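PDB 5D6A: predicted ATPase of the ABC class from Vibrio vulnificus, which binds the ATP analogue AMP-PNP and, judging by its family, probably hydrolyses ATP, though its cellular role is not established. Local coordinates for residues 258-264 / 404-409; 394-398 / 415-420; 138-142 / 170-174. All blocks are in the same frame, centred on the assembly; numbering follows the deposited sequence.

Interaction 1: 258-264 / 404-409; sequences KGITLIV and STIIVM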
# COMPACT_ATOMS: atom_id res chain seq x y z
N LYS A 258 -9.95 6.43 -30.74
CA LYS A 258 -9.57 7.62 -30.01
C LYS A 258 -10.80 8.34 -29.48
O LYS A 258 -11.93 8.05 -29.89
CB LYS A 258 -8.77 8.57 -30.90
CG LYS A 258 -7.41 8.05 -31.34
CD LYS A 258 -6.74 9.06 -32.26
CE LYS A 258 -5.36 8.60 -32.71
NZ LYS A 258 -4.75 9.56 -33.67
N GLY A 259 -10.58 9.28 -28.57
CA GLY A 259 -11.67 10.04 -27.98
C GLY A 259 -12.08 9.44 -26.65
O GLY A 259 -11.31 8.72 -26.02
N ILE A 260 -13.30 9.74 -26.23
CA ILE A 260 -13.82 9.26 -24.96
C ILE A 260 -14.56 7.93 -25.13
O ILE A 260 -15.43 7.81 -25.98
CB ILE A 260 -14.78 10.30 -24.34
CG1 ILE A 260 -14.07 11.65 -24.21
CG2 ILE A 260 -15.29 9.82 -22.98
CD1 ILE A 260 -14.96 12.77 -23.72
N THR A 261 -14.19 6.95 -24.31
CA THR A 261 -14.81 5.63 -24.35
C THR A 261 -15.26 5.24 -22.94
O THR A 261 -14.46 5.25 -22.00
CB THR A 261 -13.84 4.57 -24.89
OG1 THR A 261 -13.38 4.95 -26.19
CG2 THR A 261 -14.52 3.20 -24.97
N LEU A 262 -16.53 4.89 -22.80
CA LEU A 262 -17.07 4.50 -21.51
C LEU A 262 -17.25 2.99 -21.42
O LEU A 262 -17.58 2.34 -22.41
CB LEU A 262 -18.42 5.18 -21.26
CG LEU A 262 -18.42 6.70 -21.27
CD1 LEU A 262 -19.82 7.22 -20.99
CD2 LEU A 262 -17.42 7.25 -20.25
N ILE A 263 -17.01 2.46 -20.23
CA ILE A 263 -17.18 1.04 -19.95
C ILE A 263 -18.21 0.95 -18.83
O ILE A 263 -17.89 1.15 -17.66
CB ILE A 263 -15.84 0.39 -19.54
CG1 ILE A 263 -14.86 0.45 -20.72
CG2 ILE A 263 -16.06 -1.06 -19.12
CD1 ILE A 263 -13.50 -0.15 -20.43
N VAL A 264 -19.45 0.65 -19.21
CA VAL A 264 -20.55 0.58 -18.26
C VAL A 264 -21.01 -0.84 -17.97
O VAL A 264 -20.43 -1.81 -18.47
CB VAL A 264 -21.75 1.40 -18.76
CG1 VAL A 264 -21.34 2.85 -18.97
CG2 VAL A 264 -22.32 0.82 -20.05
N SER A 404 -7.23 10.96 -25.50
CA SER A 404 -8.32 10.00 -25.31
C SER A 404 -8.48 9.62 -23.84
O SER A 404 -7.56 9.76 -23.04
CB SER A 404 -8.08 8.76 -26.15
OG SER A 404 -8.02 9.08 -27.53
N THR A 405 -9.68 9.16 -23.49
CA THR A 405 -9.98 8.77 -22.12
C THR A 405 -10.92 7.58 -22.08
O THR A 405 -11.94 7.56 -22.77
CB THR A 405 -10.62 9.94 -21.34
OG1 THR A 405 -9.75 11.07 -21.35
CG2 THR A 405 -10.90 9.54 -19.90
N ILE A 406 -10.58 6.59 -21.26
CA ILE A 406 -11.39 5.40 -21.09
C ILE A 406 -11.82 5.39 -19.63
O ILE A 406 -10.98 5.45 -18.73
CB ILE A 406 -10.62 4.12 -21.45
CG1 ILE A 406 -9.96 4.28 -22.83
CG2 ILE A 406 -11.55 2.92 -21.43
CD1 ILE A 406 -9.13 3.09 -23.26
N ILE A 407 -13.13 5.32 -19.39
CA ILE A 407 -13.65 5.38 -18.02
C ILE A 407 -14.64 4.27 -17.66
O ILE A 407 -15.61 4.04 -18.37
CB ILE A 407 -14.38 6.73 -17.77
CG1 ILE A 407 -13.54 7.89 -18.30
CG2 ILE A 407 -14.69 6.91 -16.29
CD1 ILE A 407 -14.18 9.25 -18.08
N VAL A 408 -14.37 3.59 -16.55
CA VAL A 408 -15.27 2.57 -16.03
C VAL A 408 -16.24 3.33 -15.14
O VAL A 408 -15.82 3.98 -14.18
CB VAL A 408 -14.52 1.51 -15.20
CG1 VAL A 408 -15.50 0.61 -14.46
CG2 VAL A 408 -13.61 0.68 -16.10
N MSE A 409 -17.53 3.25 -15.45
CA MSE A 409 -18.54 3.99 -14.69
C MSE A 409 -19.50 3.10 -13.95
O MSE A 409 -19.12 2.45 -12.97
CB MSE A 409 -19.25 4.91 -15.67
CG MSE A 409 -18.28 5.90 -16.30
SE MSE A 409 -18.94 7.73 -16.02
CE MSE A 409 -20.69 7.54 -16.92
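Strands 260-264 and 404-408 run parallel, their axes 4.7 Å apart at closest approach and 14° from alignment. I260 pairs with T405, T261 with I406, L262 with I407 and I263 with V408. Backbone hydrogen bonds alternate between the strands, from T405 N to G259 O (3.0 Å) through T261 N to T405 O (2.8 Å) and on to M409 N with I263 O (3.1 Å). One step before the regular pairing, a side chain replaces the backbone acceptor: S404 OG takes the N-H of G259 at 2.8 Å. Its torsion sets OG beside its own backbone N (chi1 -61°), within reach of that N-H.

On one face L262 and I407 lie side by side and point the same way, with L262 CD2 4.0 Å from I407 CB. The bent selenomethionine chain of M409 brings its CE to L262 CD1. The other face carries I263, whose CD1 reaches back diagonally to I406 CG2 (3.8 Å) while its CB meets V408 CG2.

The pair lies mid-sheet in the mainly parallel sheet of the P-loop domain, V408 touching bound AMP-PNP. Strands 357-361 and 421-425 flank it; helix 390-401 packs on the I260, T405 and I407 face, helix 271-280 on the I263 and V408 face.

Interaction 2: 394-398 / 415-420; sequences IGQLR and YLDVAD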
# COMPACT_ATOMS: atom_id res chain seq x y z
N ILE A 394 -13.20 16.99 -19.91
CA ILE A 394 -12.87 15.78 -20.66
C ILE A 394 -13.14 15.93 -22.16
O ILE A 394 -12.36 15.43 -22.98
CB ILE A 394 -13.62 14.55 -20.12
CG1 ILE A 394 -13.04 13.27 -20.72
CG2 ILE A 394 -15.12 14.68 -20.36
CD1 ILE A 394 -13.71 12.01 -20.22
N GLY A 395 -14.22 16.61 -22.52
CA GLY A 395 -14.56 16.84 -23.92
C GLY A 395 -13.53 17.72 -24.59
O GLY A 395 -13.15 17.48 -25.74
N GLN A 396 -13.07 18.73 -23.86
CA GLN A 396 -12.07 19.66 -24.37
C GLN A 396 -10.70 18.98 -24.53
O GLN A 396 -9.96 19.29 -25.46
CB GLN A 396 -11.97 20.89 -23.46
CG GLN A 396 -13.26 21.71 -23.44
CD GLN A 396 -13.24 22.85 -22.43
OE1 GLN A 396 -12.48 22.83 -21.46
NE2 GLN A 396 -14.10 23.83 -22.65
N LEU A 397 -10.37 18.06 -23.63
CA LEU A 397 -9.11 17.33 -23.71
C LEU A 397 -9.00 16.58 -25.03
O LEU A 397 -7.92 16.45 -25.60
CB LEU A 397 -8.99 16.32 -22.56
CG LEU A 397 -8.84 16.84 -21.13
CD1 LEU A 397 -8.90 15.68 -20.15
CD2 LEU A 397 -7.54 17.61 -20.94
N ARG A 398 -10.14 16.09 -25.50
CA ARG A 398 -10.21 15.35 -26.75
C ARG A 398 -10.14 16.26 -27.97
O ARG A 398 -9.32 16.06 -28.86
CB ARG A 398 -11.53 14.59 -26.80
CG ARG A 398 -11.82 13.85 -28.10
CD ARG A 398 -13.24 13.33 -28.06
NE ARG A 398 -14.20 14.43 -28.00
CZ ARG A 398 -15.49 14.30 -27.72
NH1 ARG A 398 -16.01 13.11 -27.44
NH2 ARG A 398 -16.27 15.37 -27.69
N TYR A 415 -21.96 11.65 -18.28
CA TYR A 415 -20.84 11.44 -19.20
C TYR A 415 -21.31 10.86 -20.53
O TYR A 415 -20.64 11.03 -21.55
CB TYR A 415 -19.79 10.50 -18.61
CG TYR A 415 -18.83 11.14 -17.65
CD1 TYR A 415 -19.16 11.33 -16.32
CD2 TYR A 415 -17.56 11.52 -18.08
CE1 TYR A 415 -18.26 11.91 -15.43
CE2 TYR A 415 -16.66 12.10 -17.21
CZ TYR A 415 -17.01 12.29 -15.89
OH TYR A 415 -16.10 12.86 -15.03
N LEU A 416 -22.44 10.15 -20.52
CA LEU A 416 -22.99 9.52 -21.72
C LEU A 416 -23.18 10.51 -22.87
O LEU A 416 -23.17 10.12 -24.04
CB LEU A 416 -24.34 8.87 -21.41
CG LEU A 416 -24.35 7.74 -20.37
CD1 LEU A 416 -25.79 7.30 -20.12
CD2 LEU A 416 -23.49 6.57 -20.83
N ASP A 417 -23.38 11.78 -22.52
CA ASP A 417 -23.61 12.82 -23.51
C ASP A 417 -22.37 13.11 -24.36
O ASP A 417 -22.46 13.15 -25.59
CB ASP A 417 -24.08 14.09 -22.79
CG ASP A 417 -24.66 15.13 -23.74
OD1 ASP A 417 -24.90 14.81 -24.93
OD2 ASP A 417 -24.89 16.27 -23.28
N VAL A 418 -21.23 13.29 -23.71
CA VAL A 418 -19.98 13.63 -24.42
C VAL A 418 -19.17 12.42 -24.92
O VAL A 418 -18.21 12.58 -25.67
CB VAL A 418 -19.07 14.52 -23.54
CG1 VAL A 418 -18.47 13.73 -22.38
CG2 VAL A 418 -17.97 15.17 -24.37
N ALA A 419 -19.57 11.20 -24.54
CA ALA A 419 -18.83 10.00 -24.94
C ALA A 419 -18.98 9.69 -26.43
O ALA A 419 -20.04 9.91 -27.01
CB ALA A 419 -19.28 8.81 -24.12
N ASP A 420 -17.92 9.17 -27.04
CA ASP A 420 -17.94 8.78 -28.45
C ASP A 420 -18.49 7.37 -28.56
O ASP A 420 -19.37 7.10 -29.38
CB ASP A 420 -16.54 8.80 -29.07
CG ASP A 420 -15.85 10.15 -28.95
OD1 ASP A 420 -15.73 10.65 -27.82
OD2 ASP A 420 -15.40 10.69 -29.99
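Helix 390-401 packs against the turn that leads into strand 421-425 of the P-loop domain, and R398 meets V418 and D420 where the two come together. R398 NH1 carries both polar links. It gives a hydrogen bond to V418 O at 2.9 Å, approaching almost in line with the C=O bond, and forms a salt bridge with D420 OD1 (2.5 Å). The carboxylate lies at the guanidinium edge, with OD1 close to the guanidinium plane, but the two flat groups are steeply turned, their planes 76° apart; NH1 comes to the syn side of OD1, 34° out of the carboxylate plane. CG of R398 stands anti to the backbone N (chi1 175°), and a bend at chi3 then swings the guanidinium across to the turn.

In this nucleotide-binding fold, with its mainly parallel sheet, helix 390-401 leads into strand 404-408, and segment 415-420 follows that strand on the way to strand 421-425. D420 stands at the join: its OD1 also accepts the backbone N-H of I260, so one carboxylate oxygen is shared between the helix arginine and the central strand 260-264.

Beside the polar group, V418 slides past R398 in the opposite direction, its CG2 reaching 3.7 Å from R398 NH2 and 3.8 Å from the CA of G395. There the backbone of the helix itself forms part of the packing surface. The other branch, V418 CG1, meets I394 CG2 at 4.0 Å, the two side chains crossing at a slant. I394 CD1 approaches the edge of the Y415 ring near its plane, 4.2 Å from CE2.

Interaction 3: 138-142 / 170-174; sequences IELRF and IRRST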
# COMPACT_ATOMS: atom_id res chain seq x y z
N ILE A 138 26.66 -10.80 -26.04
CA ILE A 138 25.59 -10.88 -25.06
C ILE A 138 26.16 -10.70 -23.65
O ILE A 138 27.19 -11.28 -23.32
CB ILE A 138 24.89 -12.26 -25.13
CG1 ILE A 138 24.44 -12.54 -26.57
CG2 ILE A 138 23.72 -12.32 -24.17
CD1 ILE A 138 23.79 -13.89 -26.77
N GLU A 139 25.48 -9.89 -22.84
CA GLU A 139 25.92 -9.66 -21.47
C GLU A 139 24.84 -10.10 -20.48
O GLU A 139 23.67 -9.76 -20.64
CB GLU A 139 26.27 -8.18 -21.23
CG GLU A 139 26.71 -7.89 -19.80
CD GLU A 139 27.13 -6.45 -19.57
OE1 GLU A 139 27.30 -5.70 -20.56
OE2 GLU A 139 27.30 -6.07 -18.40
N LEU A 140 25.26 -10.86 -19.47
CA LEU A 140 24.37 -11.35 -18.43
C LEU A 140 24.73 -10.68 -17.13
O LEU A 140 25.91 -10.52 -16.81
CB LEU A 140 24.52 -12.86 -18.26
CG LEU A 140 24.30 -13.73 -19.49
CD1 LEU A 140 24.53 -15.18 -19.11
CD2 LEU A 140 22.92 -13.52 -20.09
N ARG A 141 23.71 -10.29 -16.37
CA ARG A 141 23.91 -9.67 -15.07
C ARG A 141 23.04 -10.41 -14.07
O ARG A 141 21.85 -10.61 -14.30
CB ARG A 141 23.56 -8.19 -15.11
CG ARG A 141 24.41 -7.39 -16.09
CD ARG A 141 24.14 -5.91 -15.94
NE ARG A 141 24.92 -5.11 -16.87
CZ ARG A 141 24.80 -3.79 -17.00
NH1 ARG A 141 23.93 -3.11 -16.26
NH2 ARG A 141 25.56 -3.15 -17.88
N PHE A 142 23.64 -10.80 -12.95
CA PHE A 142 22.95 -11.58 -11.94
C PHE A 142 23.66 -11.50 -10.59
O PHE A 142 24.71 -10.86 -10.47
CB PHE A 142 22.86 -13.04 -12.41
CG PHE A 142 24.18 -13.61 -12.83
CD1 PHE A 142 24.62 -13.47 -14.14
CD2 PHE A 142 25.00 -14.26 -11.92
CE1 PHE A 142 25.84 -13.98 -14.54
CE2 PHE A 142 26.22 -14.78 -12.31
CZ PHE A 142 26.64 -14.64 -13.62
N ILE A 170 25.82 -20.09 -17.73
CA ILE A 170 26.20 -18.98 -18.61
C ILE A 170 26.33 -19.46 -20.05
O ILE A 170 25.97 -18.74 -20.99
CB ILE A 170 27.52 -18.32 -18.16
CG1 ILE A 170 27.33 -17.62 -16.81
CG2 ILE A 170 28.00 -17.31 -19.20
CD1 ILE A 170 28.62 -17.12 -16.18
N ARG A 171 26.84 -20.68 -20.23
CA ARG A 171 27.00 -21.25 -21.57
C ARG A 171 25.68 -21.73 -22.14
O ARG A 171 25.24 -21.25 -23.19
CB ARG A 171 28.02 -22.40 -21.56
CG ARG A 171 29.45 -21.95 -21.29
CD ARG A 171 30.44 -23.10 -21.41
NE ARG A 171 31.81 -22.65 -21.15
CZ ARG A 171 32.45 -22.76 -19.99
NH1 ARG A 171 31.88 -23.35 -18.94
NH2 ARG A 171 33.70 -22.31 -19.88
N ARG A 172 25.03 -22.65 -21.44
CA ARG A 172 23.75 -23.21 -21.89
C ARG A 172 22.70 -22.16 -22.25
O ARG A 172 21.96 -22.33 -23.21
CB ARG A 172 23.19 -24.17 -20.84
CG ARG A 172 24.03 -25.41 -20.62
CD ARG A 172 23.42 -26.28 -19.53
NE ARG A 172 22.12 -26.82 -19.94
CZ ARG A 172 21.28 -27.46 -19.13
NH1 ARG A 172 21.59 -27.64 -17.84
NH2 ARG A 172 20.12 -27.92 -19.59
N SER A 173 22.64 -21.09 -21.47
CA SER A 173 21.65 -20.04 -21.71
C SER A 173 21.99 -19.18 -22.93
O SER A 173 21.13 -18.46 -23.44
CB SER A 173 21.52 -19.13 -20.48
OG SER A 173 22.72 -18.41 -20.25
N THR A 174 23.23 -19.25 -23.40
CA THR A 174 23.67 -18.46 -24.55
C THR A 174 24.29 -19.29 -25.68
O THR A 174 25.32 -18.92 -26.24
CB THR A 174 24.69 -17.39 -24.12
OG1 THR A 174 25.76 -18.02 -23.42
CG2 THR A 174 24.03 -16.37 -23.20
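Apolar side chains carry most of the meeting between strand 137-144 and the C-terminal end of helix 155-172. The strand belongs to an antiparallel sheet, where it pairs with strand 71-78, and the helix packs against it. I138, L140 and F142, alternate residues of the strand, all direct their side chains at the helix. L140 lies in the middle: its CD1 approaches I170 CG2 at 4.1 Å and T174 CG2 at 4.3 Å, so a single methyl reaches both, and S173 OG as well. Towards one end, I138 CG2 passes T174 CG2 at 4.2 Å, the two side chains sliding past each other in opposite directions. Towards the other, F142 and I170 cross at about a right angle, and the ring atom CZ comes to I170 CD1 at 4.1 Å. I170 thus divides its branches, CG2 going to L140 and CD1 to F142. It also packs on F106 of helix 92-109, which meets the F142 ring too, with the ring planes at about 35°.

The hydroxyls on the helix side both bond back to carbonyls of the helix. T174 OG1 gives a hydrogen bond to I170 O at 2.5 Å, approaching in the carbonyl plane, and also accepts one from R77 NH2. With OG1 placed between the backbone N and the carbonyl carbon (chi1 54°), CG2 is the branch presented to I138 and L140. S173 OG lies 3.9 Å from L140 CD1, but its hydrogen-bond partner is F169 O, one turn back.

No hydrogen bond or salt bridge crosses between the two segments. Their association therefore rests on the fit of methyl groups and one aromatic ring in the buried interior of the N-terminal domain; the helix carbonyls bonded by S173 and T174 are consistent with these hydroxyls bordering an apolar layer.

From the N terminus, interaction 3 comes first, closing a short loop by folding the end of helix 155-172 back onto strand 137-144 in the N-terminal family region. In the P-loop domain, interaction 1 then joins strands 260-264 and 404-408, 140 residues apart. Interaction 2 crosses it: 394-398 falls within that long loop, 415-420 beyond 404-409. It closes a shorter loop of 16 residues, through strand 404-408, tying helix 390-401 to the segment before strand 421-425. The centres of these two lie about 9 Å apart; I260 O and D420 N probably form a hydrogen bond, and I407 packs on I394. The centre of interaction 3 is about 44 Å from that of interaction 1 and about 51 Å from that of interaction 2.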